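Local coordinates for thioesterase superfamily (Jannaschia sp., PDB 2OAF), which probably hydrolyses thioesters, as a hotdog-fold member of the thioesterase superfamily, although its own substrate is not established, at residues Phe17-Val21 with Glu45-Trp50; Ile33-Leu39 with Phe80-Thr85. All blocks are in the same frame, centred on the assembly; numbering follows the deposited sequence.

Contact 1: residues Phe17-Val21 with Glu45-Trp50; sequences FVHDV and EAIDAW
His19 of the strand and Glu45 of the helix meet through one nearly straight hydrogen bond, NE2 to OE2 at 2.7 Å. The carboxylate oxygen lies close to the plane of the imidazole ring but accepts on its anti side, with NE2 26° out of the carboxylate plane. Over one face of the ring sits Ala49, whose CB makes a CH-pi contact 3.7 Å from the ring centroid, while Ala46 CA approaches CD2 at a slant. Two residues earlier on the same side of the strand, Phe17 brings CE2 to 3.9 Å from Ala49 CB and rests CB against Trp50 CD1; its ring plane and that of the indole are nearly perpendicular. CG of His19 stands anti to the backbone N (chi1 177°), which carries the imidazole across to the helix, and the extended Glu45 chain brings OE2 to its rim. Val21 CG2 packs 3.7 Å from Glu45 OE2, and a water donates to both Asp20 O and this oxygen. Farther out, backbone bonds to Cys92 and Thr94 hold the strand on strand 90-99, and Trp50 meets Phe106 edge-to-face. Arg22 of the second subunit adds only a weak, long ion pair to Glu45 OE2. Gripped by the imidazole N-H and the water, OE2 thus has two hydrogen-bond donors, which probably hold the carboxylate against rotation and so keep the polar link joining strand 17-21 to helix 39-54.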
ATOM      1  N   PHE B  17       8.482 -22.303   9.905  1.00 36.58           N
ATOM      2  CA  PHE B  17       8.766 -21.013  10.495  1.00 33.82           C
ATOM      3  C   PHE B  17       7.466 -20.233  10.588  1.00 34.39           C
ATOM      4  O   PHE B  17       6.661 -20.237   9.652  1.00 34.79           O
ATOM      5  CB  PHE B  17       9.765 -20.287   9.583  1.00 35.21           C
ATOM      6  CG  PHE B  17      10.076 -18.898  10.018  1.00 34.62           C
ATOM      7  CD1 PHE B  17      10.805 -18.671  11.180  1.00 39.06           C
ATOM      8  CD2 PHE B  17       9.633 -17.817   9.291  1.00 39.03           C
ATOM      9  CE1 PHE B  17      11.072 -17.394  11.608  1.00 36.10           C
ATOM     10  CE2 PHE B  17       9.912 -16.545   9.706  1.00 38.27           C
ATOM     11  CZ  PHE B  17      10.621 -16.330  10.876  1.00 36.19           C
ATOM     12  N   VAL B  18       7.264 -19.536  11.693  1.00 31.29           N
ATOM     13  CA  VAL B  18       6.079 -18.716  11.860  1.00 31.29           C
ATOM     14  C   VAL B  18       6.509 -17.256  11.966  1.00 32.13           C
ATOM     15  O   VAL B  18       7.331 -16.924  12.816  1.00 32.22           O
ATOM     16  CB  VAL B  18       5.242 -19.176  13.098  1.00 31.53           C
ATOM     17  CG1 VAL B  18       4.037 -18.246  13.322  1.00 29.88           C
ATOM     18  CG2 VAL B  18       4.788 -20.622  12.942  1.00 29.08           C
ATOM     19  N   HIS B  19       6.019 -16.419  11.046  1.00 31.86           N
ATOM     20  CA  HIS B  19       6.192 -14.966  11.098  1.00 31.63           C
ATOM     21  C   HIS B  19       4.891 -14.309  11.559  1.00 31.13           C
ATOM     22  O   HIS B  19       3.856 -14.536  10.966  1.00 30.25           O
ATOM     23  CB  HIS B  19       6.585 -14.432   9.723  1.00 33.36           C
ATOM     24  CG  HIS B  19       6.703 -12.941   9.676  1.00 35.40           C
ATOM     25  ND1 HIS B  19       7.619 -12.249  10.446  1.00 34.47           N
ATOM     26  CD2 HIS B  19       6.015 -12.009   8.975  1.00 38.01           C
ATOM     27  CE1 HIS B  19       7.474 -10.956  10.233  1.00 37.69           C
ATOM     28  NE2 HIS B  19       6.508 -10.779   9.345  1.00 37.40           N
ATOM     29  N   ASP B  20       4.952 -13.489  12.611  1.00 32.84           N
ATOM     30  CA  ASP B  20       3.770 -12.772  13.099  1.00 33.75           C
ATOM     31  C   ASP B  20       3.567 -11.517  12.300  1.00 34.01           C
ATOM     32  O   ASP B  20       4.520 -10.777  12.094  1.00 33.17           O
ATOM     33  CB  ASP B  20       3.929 -12.349  14.551  1.00 36.02           C
ATOM     34  CG  ASP B  20       3.910 -13.516  15.531  1.00 41.40           C
ATOM     35  OD1 ASP B  20       3.617 -14.651  15.136  1.00 43.65           O
ATOM     36  OD2 ASP B  20       4.227 -13.280  16.715  1.00 48.67           O
ATOM     37  N   VAL B  21       2.336 -11.294  11.860  1.00 33.83           N
ATOM     38  CA  VAL B  21       1.941 -10.081  11.177  1.00 34.35           C
ATOM     39  C   VAL B  21       0.821  -9.442  12.019  1.00 35.35           C
ATOM     40  O   VAL B  21      -0.149 -10.102  12.374  1.00 32.32           O
ATOM     41  CB  VAL B  21       1.483 -10.385   9.728  1.00 35.45           C
ATOM     42  CG1 VAL B  21       0.909  -9.143   9.063  1.00 33.30           C
ATOM     43  CG2 VAL B  21       2.647 -10.951   8.894  1.00 33.96           C
ATOM     44  N   GLU B  45       5.893 -10.642   3.156  1.00 28.68           N
ATOM     45  CA  GLU B  45       6.610 -10.253   4.368  1.00 32.13           C
ATOM     46  C   GLU B  45       7.093 -11.488   5.167  1.00 29.68           C
ATOM     47  O   GLU B  45       8.196 -11.510   5.710  1.00 28.49           O
ATOM     48  CB  GLU B  45       5.714  -9.347   5.193  1.00 33.66           C
ATOM     49  CG  GLU B  45       6.301  -8.841   6.516  1.00 49.09           C
ATOM     50  CD  GLU B  45       5.235  -8.204   7.432  1.00 46.29           C
ATOM     51  OE1 GLU B  45       4.318  -7.512   6.870  1.00 59.31           O
ATOM     52  OE2 GLU B  45       5.326  -8.425   8.677  1.00 45.63           O
ATOM     53  N   ALA B  46       6.254 -12.518   5.196  1.00 29.48           N
ATOM     54  CA  ALA B  46       6.553 -13.785   5.828  1.00 27.54           C
ATOM     55  C   ALA B  46       7.735 -14.473   5.160  1.00 27.39           C
ATOM     56  O   ALA B  46       8.617 -15.055   5.833  1.00 29.88           O
ATOM     57  CB  ALA B  46       5.325 -14.680   5.768  1.00 26.04           C
ATOM     58  N   ILE B  47       7.738 -14.470   3.833  1.00 28.90           N
ATOM     59  CA  ILE B  47       8.821 -15.084   3.075  1.00 28.55           C
ATOM     60  C   ILE B  47      10.116 -14.287   3.289  1.00 30.22           C
ATOM     61  O   ILE B  47      11.180 -14.856   3.487  1.00 31.32           O
ATOM     62  CB  ILE B  47       8.470 -15.161   1.552  1.00 27.54           C
ATOM     63  CG1 ILE B  47       7.258 -16.102   1.301  1.00 26.59           C
ATOM     64  CG2 ILE B  47       9.715 -15.561   0.723  1.00 26.48           C
ATOM     65  CD1 ILE B  47       6.684 -16.072  -0.154  1.00 26.93           C
ATOM     66  N   ASP B  48      10.022 -12.972   3.239  1.00 29.54           N
ATOM     67  CA  ASP B  48      11.156 -12.106   3.562  1.00 30.44           C
ATOM     68  C   ASP B  48      11.717 -12.437   4.956  1.00 29.56           C
ATOM     69  O   ASP B  48      12.940 -12.489   5.134  1.00 29.14           O
ATOM     70  CB  ASP B  48      10.746 -10.631   3.481  1.00 31.60           C
ATOM     71  CG  ASP B  48      11.860  -9.701   3.888  1.00 33.39           C
ATOM     72  OD1 ASP B  48      12.712  -9.374   3.048  1.00 27.85           O
ATOM     73  OD2 ASP B  48      11.900  -9.323   5.062  1.00 31.71           O
ATOM     74  N   ALA B  49      10.830 -12.670   5.933  1.00 29.37           N
ATOM     75  CA  ALA B  49      11.244 -13.043   7.292  1.00 30.05           C
ATOM     76  C   ALA B  49      11.898 -14.432   7.344  1.00 29.67           C
ATOM     77  O   ALA B  49      12.755 -14.697   8.185  1.00 28.32           O
ATOM     78  CB  ALA B  49      10.039 -12.954   8.310  1.00 28.72           C
ATOM     79  N   TRP B  50      11.467 -15.324   6.458  1.00 29.05           N
ATOM     80  CA  TRP B  50      12.080 -16.667   6.362  1.00 30.48           C
ATOM     81  C   TRP B  50      13.538 -16.506   5.952  1.00 28.61           C
ATOM     82  O   TRP B  50      14.428 -17.074   6.540  1.00 28.21           O
ATOM     83  CB  TRP B  50      11.315 -17.571   5.380  1.00 30.00           C
ATOM     84  CG  TRP B  50      11.779 -18.981   5.347  1.00 27.40           C
ATOM     85  CD1 TRP B  50      11.226 -20.050   6.015  1.00 26.66           C
ATOM     86  CD2 TRP B  50      12.895 -19.507   4.599  1.00 25.46           C
ATOM     87  NE1 TRP B  50      11.945 -21.209   5.725  1.00 28.28           N
ATOM     88  CE2 TRP B  50      12.975 -20.894   4.876  1.00 25.22           C
ATOM     89  CE3 TRP B  50      13.826 -18.947   3.735  1.00 26.81           C
ATOM     90  CZ2 TRP B  50      13.941 -21.689   4.334  1.00 26.74           C
ATOM     91  CZ3 TRP B  50      14.810 -19.774   3.169  1.00 28.37           C
ATOM     92  CH2 TRP B  50      14.857 -21.103   3.473  1.00 30.32           C
TER
HETATM   93  O   HOH W   1       5.764  -8.371  11.895  1.00 58.06           O

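Contact 2: residues Ile33-Leu39 with Phe80-Thr85; sequences IAYTGHL and FKSPVT. With PO4 (phosphate ion), chain C.
Phe80 opens the contact by presenting its ring to Thr36 and Leu39, which both meet it from the same side. Thr36 CG2 stands over the face, 4.2 Å from the ring centroid, in a CH-pi contact; that methyl is anti to the backbone N (chi1 -58° for OG1), which turns it toward the ring. Leu39 slides past in the opposite sense, its CD1 coming at a slant to 3.6 Å from Phe80 CD1. With an alanine at Phe80, the Thr36 methyl and Leu39 CD1 would probably lose their shared aromatic partner, opening a gap beside the start of helix 39-54. Beyond the turn at Lys81 and Ser82, both backbone-bonded to Cys117, Pro83 offers CB to Ile33 CG2 at 3.7 Å. Val84 then makes the main polar link: its carbonyl accepts from Ala34 N at 2.8 Å with an N-H...O angle of 166°, and water 2 bridges Val84 N to Ala34 O. The side chains follow the backbone, Val84 CB lying 3.8 Å from Ala34 CB and CG2 meeting Leu39 CD2 at 4.1 Å. Thr85 CG2 approaches Ile33 CG2 loosely, while its OG1 is hydrogen-bonded to Arg87 N. The third subunit packs Phe73 on Thr36, Leu76 on Phe80 and Phe132 on Pro83. On the far side of the first segment, His38 ND1 gives a weak hydrogen bond, 2.7 Å long, to O2 of a phosphate probably from the crystallisation liquor, which His38 and Arg41 of the third subunit also bind. The arrangement belongs to the hotdog fold: the loop leading into the central helix is fastened to the loop that leaves a strand of the curved sheet, at an interface between subunits.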
ATOM      1  N   ILE B  33     -12.935  -6.303   7.366  1.00 29.39           N
ATOM      2  CA  ILE B  33     -11.941  -7.359   7.319  1.00 30.42           C
ATOM      3  C   ILE B  33     -10.784  -6.864   6.450  1.00 30.93           C
ATOM      4  O   ILE B  33     -10.940  -5.894   5.716  1.00 28.41           O
ATOM      5  CB  ILE B  33     -12.570  -8.665   6.768  1.00 30.71           C
ATOM      6  CG1 ILE B  33     -13.071  -8.456   5.348  1.00 31.67           C
ATOM      7  CG2 ILE B  33     -13.783  -9.094   7.658  1.00 30.58           C
ATOM      8  CD1 ILE B  33     -13.471  -9.744   4.660  1.00 41.38           C
ATOM      9  N   ALA B  34      -9.648  -7.541   6.509  1.00 28.83           N
ATOM     10  CA  ALA B  34      -8.460  -7.150   5.751  1.00 29.39           C
ATOM     11  C   ALA B  34      -8.819  -7.185   4.272  1.00 30.13           C
ATOM     12  O   ALA B  34      -9.406  -8.173   3.804  1.00 28.51           O
ATOM     13  CB  ALA B  34      -7.243  -8.123   6.062  1.00 28.35           C
ATOM     14  N   TYR B  35      -8.497  -6.117   3.538  1.00 29.12           N
ATOM     15  CA  TYR B  35      -8.704  -6.120   2.099  1.00 29.12           C
ATOM     16  C   TYR B  35      -7.830  -7.196   1.433  1.00 31.43           C
ATOM     17  O   TYR B  35      -6.632  -7.339   1.704  1.00 29.92           O
ATOM     18  CB  TYR B  35      -8.361  -4.775   1.499  1.00 30.23           C
ATOM     19  CG  TYR B  35      -8.494  -4.657  -0.010  1.00 30.00           C
ATOM     20  CD1 TYR B  35      -9.677  -4.980  -0.647  1.00 31.38           C
ATOM     21  CD2 TYR B  35      -7.442  -4.134  -0.784  1.00 27.44           C
ATOM     22  CE1 TYR B  35      -9.813  -4.823  -1.995  1.00 31.20           C
ATOM     23  CE2 TYR B  35      -7.576  -3.975  -2.130  1.00 38.43           C
ATOM     24  CZ  TYR B  35      -8.765  -4.330  -2.740  1.00 33.06           C
ATOM     25  OH  TYR B  35      -8.931  -4.142  -4.090  1.00 35.15           O
ATOM     26  N   THR B  36      -8.450  -7.925   0.510  1.00 32.53           N
ATOM     27  CA  THR B  36      -7.790  -8.983  -0.229  1.00 31.26           C
ATOM     28  C   THR B  36      -6.500  -8.496  -0.842  1.00 29.75           C
ATOM     29  O   THR B  36      -5.530  -9.216  -0.797  1.00 31.73           O
ATOM     30  CB  THR B  36      -8.729  -9.559  -1.307  1.00 34.71           C
ATOM     31  OG1 THR B  36      -9.921 -10.049  -0.687  1.00 35.20           O
ATOM     32  CG2 THR B  36      -8.048 -10.679  -2.034  1.00 29.37           C
ATOM     33  N   GLY B  37      -6.470  -7.281  -1.365  1.00 28.40           N
ATOM     34  CA  GLY B  37      -5.275  -6.700  -1.959  1.00 28.40           C
ATOM     35  C   GLY B  37      -4.066  -6.568  -1.078  1.00 29.51           C
ATOM     36  O   GLY B  37      -2.979  -6.486  -1.592  1.00 32.05           O
ATOM     37  N   HIS B  38      -4.255  -6.566   0.245  1.00 29.58           N
ATOM     38  CA  HIS B  38      -3.140  -6.469   1.192  1.00 31.47           C
ATOM     39  C   HIS B  38      -2.635  -7.832   1.565  1.00 30.65           C
ATOM     40  O   HIS B  38      -1.543  -7.948   2.095  1.00 32.78           O
ATOM     41  CB  HIS B  38      -3.622  -5.768   2.476  1.00 32.13           C
ATOM     42  CG  HIS B  38      -4.070  -4.360   2.262  1.00 34.50           C
ATOM     43  ND1 HIS B  38      -3.394  -3.491   1.436  1.00 43.76           N
ATOM     44  CD2 HIS B  38      -5.109  -3.658   2.778  1.00 31.89           C
ATOM     45  CE1 HIS B  38      -4.021  -2.327   1.423  1.00 41.64           C
ATOM     46  NE2 HIS B  38      -5.060  -2.403   2.233  1.00 37.31           N
ATOM     47  N   LEU B  39      -3.429  -8.874   1.359  1.00 28.61           N
ATOM     48  CA  LEU B  39      -3.025 -10.190   1.884  1.00 29.37           C
ATOM     49  C   LEU B  39      -1.733 -10.718   1.269  1.00 31.92           C
ATOM     50  O   LEU B  39      -0.884 -11.277   1.988  1.00 33.63           O
ATOM     51  CB  LEU B  39      -4.180 -11.216   1.823  1.00 29.83           C
ATOM     52  CG  LEU B  39      -5.439 -10.889   2.654  1.00 35.08           C
ATOM     53  CD1 LEU B  39      -6.537 -11.951   2.517  1.00 30.12           C
ATOM     54  CD2 LEU B  39      -5.073 -10.631   4.126  1.00 32.61           C
ATOM     55  N   PHE B  80      -8.458 -18.059  -0.168  1.00 26.83           N
ATOM     56  CA  PHE B  80      -8.911 -17.300   1.012  1.00 26.82           C
ATOM     57  C   PHE B  80     -10.106 -18.050   1.641  1.00 28.59           C
ATOM     58  O   PHE B  80     -11.158 -18.174   1.014  1.00 26.73           O
ATOM     59  CB  PHE B  80      -9.295 -15.899   0.585  1.00 27.64           C
ATOM     60  CG  PHE B  80      -8.220 -15.211  -0.211  1.00 24.68           C
ATOM     61  CD1 PHE B  80      -7.087 -14.759   0.395  1.00 26.49           C
ATOM     62  CD2 PHE B  80      -8.350 -15.047  -1.571  1.00 28.52           C
ATOM     63  CE1 PHE B  80      -6.074 -14.177  -0.343  1.00 30.92           C
ATOM     64  CE2 PHE B  80      -7.370 -14.424  -2.299  1.00 25.77           C
ATOM     65  CZ  PHE B  80      -6.226 -13.995  -1.674  1.00 24.67           C
ATOM     66  N   LYS B  81      -9.930 -18.547   2.868  1.00 27.96           N
ATOM     67  CA  LYS B  81     -10.889 -19.474   3.487  1.00 28.94           C
ATOM     68  C   LYS B  81     -11.684 -18.807   4.576  1.00 28.68           C
ATOM     69  O   LYS B  81     -12.796 -19.216   4.865  1.00 27.07           O
ATOM     70  CB  LYS B  81     -10.159 -20.677   4.084  1.00 32.19           C
ATOM     71  CG  LYS B  81      -9.190 -21.388   3.139  1.00 36.18           C
ATOM     72  CD  LYS B  81      -9.912 -22.231   2.110  1.00 47.59           C
ATOM     73  CE  LYS B  81      -8.977 -23.353   1.550  1.00 58.96           C
ATOM     74  NZ  LYS B  81      -9.606 -24.300   0.538  1.00 54.39           N
ATOM     75  N   SER B  82     -11.094 -17.811   5.222  1.00 27.43           N
ATOM     76  CA  SER B  82     -11.723 -17.157   6.331  1.00 29.38           C
ATOM     77  C   SER B  82     -11.138 -15.732   6.417  1.00 30.58           C
ATOM     78  O   SER B  82      -9.992 -15.510   6.058  1.00 29.61           O
ATOM     79  CB  SER B  82     -11.451 -17.956   7.635  1.00 30.67           C
ATOM     80  OG  SER B  82     -12.280 -17.528   8.678  1.00 36.21           O
ATOM     81  N   PRO B  83     -11.936 -14.761   6.861  1.00 31.82           N
ATOM     82  CA  PRO B  83     -11.460 -13.387   6.915  1.00 33.36           C
ATOM     83  C   PRO B  83     -10.345 -13.132   7.914  1.00 31.19           C
ATOM     84  O   PRO B  83     -10.303 -13.734   8.992  1.00 31.24           O
ATOM     85  CB  PRO B  83     -12.678 -12.613   7.405  1.00 33.62           C
ATOM     86  CG  PRO B  83     -13.791 -13.465   7.190  1.00 38.61           C
ATOM     87  CD  PRO B  83     -13.327 -14.857   7.301  1.00 33.85           C
ATOM     88  N   VAL B  84      -9.474 -12.206   7.563  1.00 30.51           N
ATOM     89  CA  VAL B  84      -8.392 -11.787   8.427  1.00 30.74           C
ATOM     90  C   VAL B  84      -8.824 -10.465   9.107  1.00 30.32           C
ATOM     91  O   VAL B  84      -9.336  -9.557   8.452  1.00 30.03           O
ATOM     92  CB  VAL B  84      -7.126 -11.591   7.623  1.00 32.70           C
ATOM     93  CG1 VAL B  84      -6.081 -10.917   8.470  1.00 27.17           C
ATOM     94  CG2 VAL B  84      -6.583 -12.991   7.069  1.00 25.73           C
ATOM     95  N   THR B  85      -8.679 -10.380  10.424  1.00 29.84           N
ATOM     96  CA  THR B  85      -9.059  -9.142  11.155  1.00 28.20           C
ATOM     97  C   THR B  85      -7.991  -8.713  12.144  1.00 28.08           C
ATOM     98  O   THR B  85      -7.068  -9.456  12.458  1.00 29.83           O
ATOM     99  CB  THR B  85     -10.350  -9.293  11.942  1.00 31.35           C
ATOM    100  OG1 THR B  85     -10.076 -10.036  13.146  1.00 32.05           O
ATOM    101  CG2 THR B  85     -11.449  -9.967  11.111  1.00 29.60           C
TER
HETATM  102  P   PO4 C 144      -0.452  -2.997  -0.981  1.00 48.31           P
HETATM  103  O1  PO4 C 144      -0.151  -2.648  -2.411  1.00 48.52           O
HETATM  104  O2  PO4 C 144      -1.932  -2.903  -0.730  1.00 58.22           O
HETATM  105  O3  PO4 C 144      -0.040  -4.429  -0.743  1.00 66.16           O
HETATM  106  O4  PO4 C 144       0.353  -2.095  -0.065  1.00 62.47           O
HETATM  107  O   HOH W   2      -9.653 -10.914   5.022  1.00 24.57           O

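Overall arrangement
The centres of contacts 1 and 2 lie about 17 Å apart and their nearest atoms about 7 Å, so the two do not touch. Along the chain they interleave: strand 17-21, the loop 33-39, helix 39-54 and then the loop 80-85. Helix 39-54 takes part in both. Segment 80-85 in turn runs from the end of strand 69-80 toward strand 90-99, the pairing partner of strand 17-21. Contact 1 packs the middle of the helix on strand 17-21 of the antiparallel sheet, contact 2 ties the lead-in to the helix to the end of strand 69-80 and the loop that follows, and both reach neighbouring subunits of the four-chain assembly.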